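PDB 6EWH: centrosomal protein 120 from Oreochromis niloticus, which probably acts at centrioles and basal bodies in the formation of cilia, and is represented here by its second C2 domain (C2B). Local coordinates for residues 18-24 with 91-96; 7-11 with 99-103; 29-35 with 175-181. The protein carries 1 engineered substitution. One frame throughout, in Å; residues are numbered along the deposited sequence. Where two conformers were deposited one is given.

Contact 1 of 3, residues 18-24 with 91-96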
loop_
_atom_site.group_PDB
_atom_site.type_symbol
_atom_site.label_atom_id
_atom_site.label_comp_id
_atom_site.label_asym_id
_atom_site.label_seq_id
_atom_site.Cartn_x
_atom_site.Cartn_y
_atom_site.Cartn_z
ATOM N N TYR A 18 -10.377 -12.905 -10.108
ATOM C CA TYR A 18 -8.922 -12.833 -10.110
ATOM C C TYR A 18 -8.466 -12.021 -11.316
ATOM O O TYR A 18 -9.243 -11.733 -12.230
ATOM C CB TYR A 18 -8.257 -14.218 -10.058
ATOM C CG TYR A 18 -8.563 -15.133 -11.232
ATOM C CD1 TYR A 18 -8.031 -14.884 -12.491
ATOM C CD2 TYR A 18 -9.341 -16.264 -11.062
ATOM C CE1 TYR A 18 -8.299 -15.721 -13.559
ATOM C CE2 TYR A 18 -9.604 -17.113 -12.123
ATOM C CZ TYR A 18 -9.083 -16.831 -13.365
ATOM O OH TYR A 18 -9.344 -17.665 -14.424
ATOM N N HIS A 19 -7.186 -11.662 -11.318
ATOM C CA HIS A 19 -6.579 -10.911 -12.411
ATOM C C HIS A 19 -5.626 -11.822 -13.173
ATOM O O HIS A 19 -4.750 -12.447 -12.572
ATOM C CB HIS A 19 -5.804 -9.716 -11.848
ATOM C CG HIS A 19 -6.646 -8.780 -11.037
ATOM N ND1 HIS A 19 -7.081 -9.084 -9.764
ATOM C CD2 HIS A 19 -7.142 -7.553 -11.323
ATOM C CE1 HIS A 19 -7.809 -8.082 -9.299
ATOM N NE2 HIS A 19 -7.860 -7.141 -10.226
ATOM N N GLN A 20 -5.797 -11.905 -14.496
ATOM C CA GLN A 20 -4.891 -12.680 -15.337
ATOM C C GLN A 20 -3.725 -11.805 -15.782
ATOM O O GLN A 20 -3.933 -10.705 -16.305
ATOM C CB GLN A 20 -5.626 -13.216 -16.568
ATOM C CG GLN A 20 -4.721 -13.961 -17.565
ATOM C CD GLN A 20 -4.292 -15.334 -17.070
ATOM O OE1 GLN A 20 -5.092 -16.094 -16.521
ATOM N NE2 GLN A 20 -3.012 -15.652 -17.251
ATOM N N VAL A 21 -2.503 -12.292 -15.570
ATOM C CA VAL A 21 -1.283 -11.625 -16.017
ATOM C C VAL A 21 -0.511 -12.597 -16.897
ATOM O O VAL A 21 -0.056 -13.649 -16.428
ATOM C CB VAL A 21 -0.419 -11.138 -14.842
ATOM C CG1 VAL A 21 0.847 -10.455 -15.371
ATOM C CG2 VAL A 21 -1.211 -10.190 -13.957
ATOM N N GLY A 22 -0.368 -12.252 -18.171
ATOM C CA GLY A 22 0.269 -13.127 -19.124
ATOM C C GLY A 22 -0.756 -13.959 -19.865
ATOM O O GLY A 22 -1.932 -14.012 -19.490
ATOM N N PRO A 23 -0.330 -14.622 -20.940
ATOM C CA PRO A 23 -1.274 -15.433 -21.723
ATOM C C PRO A 23 -1.889 -16.531 -20.870
ATOM O O PRO A 23 -1.191 -17.254 -20.151
ATOM C CB PRO A 23 -0.410 -15.999 -22.857
ATOM C CG PRO A 23 0.995 -15.910 -22.358
ATOM C CD PRO A 23 1.047 -14.709 -21.452
ATOM N N ALA A 24 -3.219 -16.646 -20.949
ATOM C CA ALA A 24 -3.963 -17.511 -20.040
ATOM C C ALA A 24 -3.639 -18.989 -20.214
ATOM O O ALA A 24 -3.861 -19.773 -19.283
ATOM C CB ALA A 24 -5.469 -17.269 -20.189
ATOM N N VAL A 91 -5.334 -9.124 -3.581
ATOM C CA VAL A 91 -5.914 -9.492 -4.867
ATOM C C VAL A 91 -5.339 -10.829 -5.300
ATOM O O VAL A 91 -4.193 -11.172 -4.994
ATOM C CB VAL A 91 -5.675 -8.416 -5.952
ATOM C CG1 VAL A 91 -6.447 -7.145 -5.609
ATOM C CG2 VAL A 91 -4.172 -8.123 -6.115
ATOM N N ARG A 92 -6.144 -11.588 -6.036
ATOM C CA ARG A 92 -5.704 -12.857 -6.588
ATOM C C ARG A 92 -5.249 -12.660 -8.027
ATOM O O ARG A 92 -5.889 -11.942 -8.804
ATOM C CB ARG A 92 -6.833 -13.891 -6.547
ATOM C CG ARG A 92 -7.253 -14.269 -5.141
ATOM C CD ARG A 92 -8.462 -15.219 -5.188
ATOM N NE ARG A 92 -8.060 -16.573 -5.562
ATOM C CZ ARG A 92 -8.803 -17.406 -6.282
ATOM N NH1 ARG A 92 -9.983 -17.017 -6.743
ATOM N NH2 ARG A 92 -8.351 -18.623 -6.547
ATOM N N ILE A 93 -4.140 -13.306 -8.379
ATOM C CA ILE A 93 -3.538 -13.163 -9.698
ATOM C C ILE A 93 -3.299 -14.556 -10.266
ATOM O O ILE A 93 -2.734 -15.423 -9.586
ATOM C CB ILE A 93 -2.222 -12.363 -9.634
ATOM C CG1 ILE A 93 -2.472 -10.950 -9.118
ATOM C CG2 ILE A 93 -1.568 -12.294 -11.012
ATOM C CD1 ILE A 93 -1.213 -10.219 -8.707
ATOM N N ARG A 94 -3.745 -14.778 -11.497
ATOM C CA ARG A 94 -3.442 -16.005 -12.218
ATOM C C ARG A 94 -2.348 -15.670 -13.228
ATOM O O ARG A 94 -2.535 -14.794 -14.077
ATOM C CB ARG A 94 -4.701 -16.539 -12.901
ATOM C CG ARG A 94 -4.566 -17.932 -13.532
ATOM C CD ARG A 94 -5.926 -18.394 -14.038
ATOM N NE ARG A 94 -5.891 -19.731 -14.627
ATOM C CZ ARG A 94 -5.564 -19.987 -15.892
ATOM N NH1 ARG A 94 -5.233 -19.000 -16.718
ATOM N NH2 ARG A 94 -5.570 -21.240 -16.333
ATOM N N SER A 95 -1.195 -16.315 -13.098
ATOM C CA SER A 95 -0.033 -15.937 -13.904
ATOM C C SER A 95 0.991 -17.062 -13.837
ATOM O O SER A 95 0.680 -18.187 -13.437
ATOM C CB SER A 95 0.558 -14.610 -13.400
ATOM O OG SER A 95 1.510 -14.070 -14.310
ATOM N N SER A 96 2.220 -16.770 -14.258
ATOM C CA SER A 96 3.351 -17.627 -13.952
ATOM C C SER A 96 4.352 -16.831 -13.132
ATOM O O SER A 96 4.358 -15.595 -13.156
ATOM C CB SER A 96 4.022 -18.168 -15.223
ATOM O OG SER A 96 4.834 -17.174 -15.829
#
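His19 and Gln20 pair in parallel with Ile93 and Arg94. The axes of strand residues 18-21 and 91-95 approach to 4.4 Å, and their directions differ by 32°. The backbone ladder is staggered: His19 N donates to Arg92 O, Arg94 N to His19 O, and Val21 N to Arg94 O. Arg92 O is gripped twice, by His19 N at 2.8 Å and by His19 ND1 at 3.2 Å, from opposite faces of its carbonyl plane. The oxygen sits only 3° out of the imidazole plane, which fixes the ring's rotation; CG beside the backbone N (chi1 -58°) brings ND1 back to this acceptor.

On the face of Gln20 and Arg94, the arginine is extended from CG to NE. Arg94 NH1 reaches Gln20 OE1 at 2.9 Å and Ala24 O at 3.0 Å, both near the guanidinium plane, and meets Ala24 O on a lone pair. Gln20 NE2 turns instead to Gly22 O and Cys27 O. The Tyr18 ring lies alongside Arg94, with Tyr18 OH 3.5 Å from Arg94 CD. Farther along, Ser95 OG donates to Val21 O (2.7 Å) from above its carbonyl plane, and Val21 CG2 touches Ile93 CG2 at 3.6 Å. Strand 87-95 pairs antiparallel with strand 29-41 on its other side; its pairing with 18-21 is the one parallel step in this mixed sheet of a C2-type beta sandwich.

Contact 2 of 3, residues 7-11 with 99-103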
loop_
_atom_site.group_PDB
_atom_site.type_symbol
_atom_site.label_atom_id
_atom_site.label_comp_id
_atom_site.label_asym_id
_atom_site.label_seq_id
_atom_site.Cartn_x
_atom_site.Cartn_y
_atom_site.Cartn_z
ATOM N N LYS A 7 2.528 -4.749 -23.805
ATOM C CA LYS A 7 2.726 -4.407 -22.404
ATOM C C LYS A 7 2.054 -5.449 -21.517
ATOM O O LYS A 7 0.881 -5.781 -21.715
ATOM C CB LYS A 7 2.116 -3.031 -22.141
ATOM C CG LYS A 7 2.293 -2.497 -20.733
ATOM C CD LYS A 7 1.849 -1.038 -20.667
ATOM C CE LYS A 7 1.837 -0.512 -19.241
ATOM N NZ LYS A 7 0.851 -1.248 -18.405
ATOM N N LEU A 8 2.804 -5.974 -20.548
ATOM C CA LEU A 8 2.211 -6.848 -19.543
ATOM C C LEU A 8 1.190 -6.062 -18.731
ATOM O O LEU A 8 1.518 -5.025 -18.146
ATOM C CB LEU A 8 3.302 -7.394 -18.622
ATOM C CG LEU A 8 4.134 -8.579 -19.113
ATOM C CD1 LEU A 8 5.160 -8.984 -18.059
ATOM C CD2 LEU A 8 3.236 -9.758 -19.476
ATOM N N GLU A 9 -0.050 -6.555 -18.701
ATOM C CA GLU A 9 -1.132 -5.910 -17.972
ATOM C C GLU A 9 -1.892 -6.935 -17.144
ATOM O O GLU A 9 -2.014 -8.102 -17.528
ATOM C CB GLU A 9 -2.108 -5.202 -18.920
ATOM C CG GLU A 9 -1.632 -3.842 -19.394
ATOM C CD GLU A 9 -2.669 -3.117 -20.230
ATOM O OE1 GLU A 9 -3.516 -3.794 -20.854
ATOM O OE2 GLU A 9 -2.639 -1.868 -20.257
ATOM N N ALA A 10 -2.406 -6.483 -15.999
ATOM C CA ALA A 10 -3.230 -7.314 -15.125
ATOM C C ALA A 10 -4.683 -7.181 -15.567
ATOM O O ALA A 10 -5.302 -6.126 -15.384
ATOM C CB ALA A 10 -3.061 -6.890 -13.668
ATOM N N ILE A 11 -5.230 -8.249 -16.134
ATOM C CA ILE A 11 -6.538 -8.224 -16.779
ATOM C C ILE A 11 -7.557 -8.852 -15.839
ATOM O O ILE A 11 -7.505 -10.056 -15.564
ATOM C CB ILE A 11 -6.503 -8.953 -18.128
ATOM C CG1 ILE A 11 -5.491 -8.285 -19.061
ATOM C CG2 ILE A 11 -7.891 -8.985 -18.746
ATOM C CD1 ILE A 11 -5.186 -9.092 -20.305
ATOM N N ILE A 99 6.424 -14.392 -15.341
ATOM C CA ILE A 99 5.671 -13.301 -15.947
ATOM C C ILE A 99 5.188 -12.325 -14.885
ATOM O O ILE A 99 5.252 -11.101 -15.067
ATOM C CB ILE A 99 4.535 -13.855 -16.825
ATOM C CG1 ILE A 99 5.124 -14.496 -18.083
ATOM C CG2 ILE A 99 3.593 -12.750 -17.241
ATOM C CD1 ILE A 99 5.891 -13.520 -18.937
ATOM N N LEU A 100 4.722 -12.843 -13.745
ATOM C CA LEU A 100 4.244 -11.960 -12.691
ATOM C C LEU A 100 5.387 -11.166 -12.075
ATOM O O LEU A 100 5.246 -9.966 -11.810
ATOM C CB LEU A 100 3.505 -12.788 -11.637
ATOM C CG LEU A 100 2.884 -12.002 -10.481
ATOM C CD1 LEU A 100 2.048 -10.846 -11.016
ATOM C CD2 LEU A 100 2.030 -12.926 -9.608
ATOM N N LYS A 101 6.530 -11.821 -11.844
ATOM C CA LYS A 101 7.689 -11.118 -11.311
ATOM C C LYS A 101 8.119 -9.999 -12.253
ATOM O O LYS A 101 8.381 -8.872 -11.816
ATOM C CB LYS A 101 8.817 -12.121 -11.063
ATOM C CG LYS A 101 10.023 -11.605 -10.290
ATOM C CD LYS A 101 11.080 -12.707 -10.158
ATOM C CE LYS A 101 12.239 -12.314 -9.240
ATOM N NZ LYS A 101 13.067 -11.185 -9.763
ATOM N N ALA A 102 8.157 -10.283 -13.558
ATOM C CA ALA A 102 8.478 -9.247 -14.535
ATOM C C ALA A 102 7.438 -8.132 -14.517
ATOM O O ALA A 102 7.783 -6.945 -14.505
ATOM C CB ALA A 102 8.585 -9.869 -15.926
ATOM N N PHE A 103 6.154 -8.502 -14.486
ATOM C CA PHE A 103 5.086 -7.508 -14.424
ATOM C C PHE A 103 5.270 -6.579 -13.232
ATOM O O PHE A 103 5.253 -5.353 -13.379
ATOM C CB PHE A 103 3.730 -8.213 -14.353
ATOM C CG PHE A 103 2.571 -7.302 -14.043
ATOM C CD1 PHE A 103 1.994 -6.526 -15.031
ATOM C CD2 PHE A 103 2.031 -7.254 -12.760
ATOM C CE1 PHE A 103 0.906 -5.703 -14.744
ATOM C CE2 PHE A 103 0.952 -6.426 -12.472
ATOM C CZ PHE A 103 0.391 -5.656 -13.466
#
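Leu8 and Phe103 bring the segments together, their CA atoms 5.9 Å apart, as the chain leading into edge strand 10-13 passes beside a turn of helix 97-105. In this C2-type beta sandwich the contact sets the N-terminal arm of the domain against the helix that follows strand 87-95, near the surface. It is almost wholly apolar.

Leu8 forks over the helix. Leu8 CD2 meets Ile99 CG2 at 3.8 Å, the two side chains crossing at about a right angle. Leu8 CD1 settles beside the helix backbone, 3.7 Å from Ile99 O and next to Phe103 N, with Ala102 CB (4.1 Å) and Phe103 CB also close. Ile99 O already accepts from Phe103 N within the helix, so the methyl covers an oxygen that has its partner.

Phe103 returns the contact from the helix side. Its CG stands anti to the backbone N (chi1 170°), which swings the ring off the helix and along residues 8-10: Phe103 CD1 is 3.9 Å from Leu8 CB, Phe103 CE1 lies by Ala10 N, and Phe103 CZ abuts Ala10 CB at 3.7 Å. Val21 and Leu67 also pack against the Phe103 side chain, tying it to the neighbouring strand and a loop. An alanine here removes the ring, and the gap left beside Leu8 CB and Ala10 CB would probably let the arm shift against the helix. At the ring's edge, in its plane, Leu8 O stands 3.5 Å from CD1 of Phe103.

Contact 3 of 3, residues 29-35 with 175-181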
loop_
_atom_site.group_PDB
_atom_site.type_symbol
_atom_site.label_atom_id
_atom_site.label_comp_id
_atom_site.label_asym_id
_atom_site.label_seq_id
_atom_site.Cartn_x
_atom_site.Cartn_y
_atom_site.Cartn_z
ATOM N N ASP A 29 -0.964 -20.406 -12.787
ATOM C CA ASP A 29 -0.836 -20.588 -11.348
ATOM C C ASP A 29 -1.457 -19.414 -10.599
ATOM O O ASP A 29 -1.499 -18.290 -11.095
ATOM C CB ASP A 29 0.636 -20.717 -10.958
ATOM C CG ASP A 29 1.307 -21.920 -11.601
ATOM O OD1 ASP A 29 0.590 -22.874 -11.977
ATOM O OD2 ASP A 29 2.548 -21.914 -11.726
ATOM N N MET A 30 -1.957 -19.689 -9.401
ATOM C CA MET A 30 -2.594 -18.659 -8.586
ATOM C C MET A 30 -1.618 -18.049 -7.595
ATOM O O MET A 30 -0.852 -18.760 -6.938
ATOM C CB MET A 30 -3.777 -19.253 -7.825
ATOM C CG MET A 30 -4.901 -19.719 -8.738
ATOM S SD MET A 30 -5.465 -18.478 -9.925
ATOM C CE MET A 30 -5.821 -17.095 -8.845
ATOM N N PHE A 31 -1.669 -16.719 -7.491
ATOM C CA PHE A 31 -0.852 -15.936 -6.575
ATOM C C PHE A 31 -1.731 -14.952 -5.820
ATOM O O PHE A 31 -2.820 -14.590 -6.271
ATOM C CB PHE A 31 0.204 -15.127 -7.356
ATOM C CG PHE A 31 1.172 -15.986 -8.123
ATOM C CD1 PHE A 31 0.857 -16.452 -9.400
ATOM C CD2 PHE A 31 2.390 -16.349 -7.567
ATOM C CE1 PHE A 31 1.759 -17.251 -10.108
ATOM C CE2 PHE A 31 3.279 -17.157 -8.267
ATOM C CZ PHE A 31 2.965 -17.596 -9.530
ATOM N N VAL A 32 -1.233 -14.494 -4.673
ATOM C CA VAL A 32 -1.893 -13.460 -3.880
ATOM C C VAL A 32 -0.906 -12.312 -3.679
ATOM O O VAL A 32 0.227 -12.533 -3.236
ATOM C CB VAL A 32 -2.391 -13.999 -2.525
ATOM C CG1 VAL A 32 -3.095 -12.891 -1.744
ATOM C CG2 VAL A 32 -3.330 -15.174 -2.749
ATOM N N LEU A 33 -1.337 -11.102 -4.017
ATOM C CA LEU A 33 -0.572 -9.881 -3.778
ATOM C C LEU A 33 -1.325 -9.076 -2.725
ATOM O O LEU A 33 -2.517 -8.789 -2.898
ATOM C CB LEU A 33 -0.473 -9.096 -5.077
ATOM C CG LEU A 33 0.205 -7.733 -4.959
ATOM C CD1 LEU A 33 1.683 -7.879 -4.568
ATOM C CD2 LEU A 33 0.098 -7.006 -6.298
ATOM N N SER A 34 -0.649 -8.722 -1.628
ATOM C CA SER A 34 -1.335 -8.103 -0.506
ATOM C C SER A 34 -0.583 -6.883 -0.004
ATOM O O SER A 34 0.647 -6.783 -0.104
ATOM C CB SER A 34 -1.532 -9.069 0.671
ATOM O OG SER A 34 -0.293 -9.484 1.195
ATOM N N VAL A 35 -1.357 -5.946 0.536
ATOM C CA VAL A 35 -0.842 -4.721 1.145
ATOM C C VAL A 35 -1.431 -4.637 2.545
ATOM O O VAL A 35 -2.652 -4.746 2.715
ATOM C CB VAL A 35 -1.264 -3.484 0.341
ATOM C CG1 VAL A 35 -0.745 -2.203 1.023
ATOM C CG2 VAL A 35 -0.750 -3.572 -1.083
ATOM N N ALA A 175 3.433 -3.378 4.860
ATOM C CA ALA A 175 4.026 -4.605 4.355
ATOM C C ALA A 175 3.334 -4.965 3.053
ATOM O O ALA A 175 2.102 -5.022 2.998
ATOM C CB ALA A 175 3.844 -5.750 5.355
ATOM N N VAL A 176 4.116 -5.198 2.008
ATOM C CA VAL A 176 3.603 -5.709 0.741
ATOM C C VAL A 176 4.160 -7.109 0.546
ATOM O O VAL A 176 5.358 -7.336 0.735
ATOM C CB VAL A 176 3.956 -4.792 -0.446
ATOM C CG1 VAL A 176 3.273 -3.439 -0.289
ATOM C CG2 VAL A 176 5.470 -4.628 -0.586
ATOM N N THR A 177 3.287 -8.053 0.182
ATOM C CA THR A 177 3.677 -9.457 0.104
ATOM C C THR A 177 3.176 -10.081 -1.191
ATOM O O THR A 177 2.073 -9.784 -1.652
ATOM C CB THR A 177 3.095 -10.224 1.313
ATOM O OG1 THR A 177 3.738 -9.779 2.512
ATOM C CG2 THR A 177 3.300 -11.741 1.186
ATOM N N LEU A 178 4.005 -10.931 -1.788
ATOM C CA LEU A 178 3.602 -11.759 -2.918
ATOM C C LEU A 178 3.833 -13.216 -2.547
ATOM O O LEU A 178 4.887 -13.558 -2.009
ATOM C CB LEU A 178 4.424 -11.396 -4.153
ATOM C CG LEU A 178 4.139 -12.225 -5.407
ATOM C CD1 LEU A 178 2.729 -11.961 -5.940
ATOM C CD2 LEU A 178 5.173 -11.974 -6.482
ATOM N N ARG A 179 2.847 -14.073 -2.819
ATOM C CA ARG A 179 3.037 -15.494 -2.555
ATOM C C ARG A 179 2.204 -16.306 -3.532
ATOM O O ARG A 179 1.186 -15.833 -4.043
ATOM C CB ARG A 179 2.643 -15.849 -1.114
ATOM C CG ARG A 179 1.185 -15.585 -0.796
ATOM C CD ARG A 179 0.890 -15.809 0.676
ATOM N NE ARG A 179 -0.516 -15.544 0.974
ATOM C CZ ARG A 179 -1.507 -16.391 0.731
ATOM N NH1 ARG A 179 -1.266 -17.575 0.184
ATOM N NH2 ARG A 179 -2.755 -16.050 1.034
ATOM N N ARG A 180 2.637 -17.538 -3.773
ATOM C CA ARG A 180 1.746 -18.501 -4.400
ATOM C C ARG A 180 0.560 -18.728 -3.481
ATOM O O ARG A 180 0.691 -18.714 -2.254
ATOM C CB ARG A 180 2.468 -19.828 -4.634
ATOM C CG ARG A 180 3.439 -19.805 -5.797
ATOM C CD ARG A 180 3.943 -21.221 -6.069
ATOM N NE ARG A 180 4.882 -21.340 -7.184
ATOM C CZ ARG A 180 4.529 -21.379 -8.467
ATOM N NH1 ARG A 180 3.254 -21.289 -8.814
ATOM N NH2 ARG A 180 5.458 -21.512 -9.411
ATOM N N GLU A 181 -0.611 -18.908 -4.080
ATOM C CA GLU A 181 -1.817 -19.011 -3.276
ATOM C C GLU A 181 -1.755 -20.197 -2.325
ATOM O O GLU A 181 -2.268 -20.117 -1.199
ATOM C CB GLU A 181 -3.034 -19.107 -4.188
ATOM C CG GLU A 181 -4.344 -19.087 -3.430
ATOM C CD GLU A 181 -5.489 -18.713 -4.325
ATOM O OE1 GLU A 181 -5.859 -19.540 -5.185
ATOM O OE2 GLU A 181 -6.005 -17.588 -4.169
HETATM O O HOH W 1 4.505 -20.481 -12.147
HETATM O O HOH W 2 0.763 -21.007 -7.426
HETATM O O HOH W 3 0.543 -7.555 3.053
#
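Met30 O is gripped by two donors: Glu181 N at 2.9 Å, from 42° above the carbonyl plane, and a water at 2.8 Å. The same water accepts from Arg180 NH1 (2.9 Å), so the start of strand 29-41 is bridged to Arg180 at the end of strand 171-180. Arg180 NH1 also makes a salt bridge to Asp29 OD2 at 3.1 Å; the oxygen lies near the guanidinium plane, yet the donor comes from above the carboxylate. A second water joins OD2 to Arg180 NH2, which has a further salt-bridge partner in Asp139.

Arg180 reaches this cluster alongside Phe31, extended from CG to NE. Arg180 CG lies 3.6 Å from Phe31 CE2, and CE2 and CZ of Phe31 lie off-centre over one face of the Arg180 guanidinium, the planes 30° apart. Next along, Val32 CG2 rests over a face of the Arg179 guanidinium, 3.9 Å from NH2, while Arg179 NH1 bonds to Val183 O. Glu181 runs beside Met30, its carboxylate turned to a salt bridge with Arg92.

The two strands that carry these side chains run antiparallel, their directions 162° apart. Val32 pairs with Arg179 and Ser34 with Thr177 as hydrogen-bonded pairs, each through two backbone bonds, the shortest from Val32 N to Arg179 O (2.8 Å). Non-hydrogen-bonded pairs alternate with them, and two, Leu33 with Leu178 and Val35 with Val176, put aliphatic side chains on one face; Val35 CG2 and Val176 CG1 meet at 4.1 Å. On that face Leu33 and Val35 pack against strand 60-66 of the opposing sheet, and Phe31 and Leu178 against Leu100 of helix 97-105: the apolar interior of a two-sheet C2-type beta sandwich.

In the fold
Contacts 1 and 3 are two seams of one mixed sheet, separated by the pairing of strand 87-95 with strand 29-41; contact 2 lies at the sheet's edge, where helix 97-105 meets the arm leading into strand 10-13. Both seams are partly buried and carried by backbone ladders, parallel in contact 1 and antiparallel in contact 3, with charged and polar side chains added to the ladders. Contact 2, nearer the surface, relies on aliphatic and aromatic packing. Val21 joins contacts 1 and 2 by packing on Ala10 and Phe103, Leu100 of the helix reaches Phe31 and Leu178 of contact 3, and the Arg92-Glu181 salt bridge spans contacts 1 and 3.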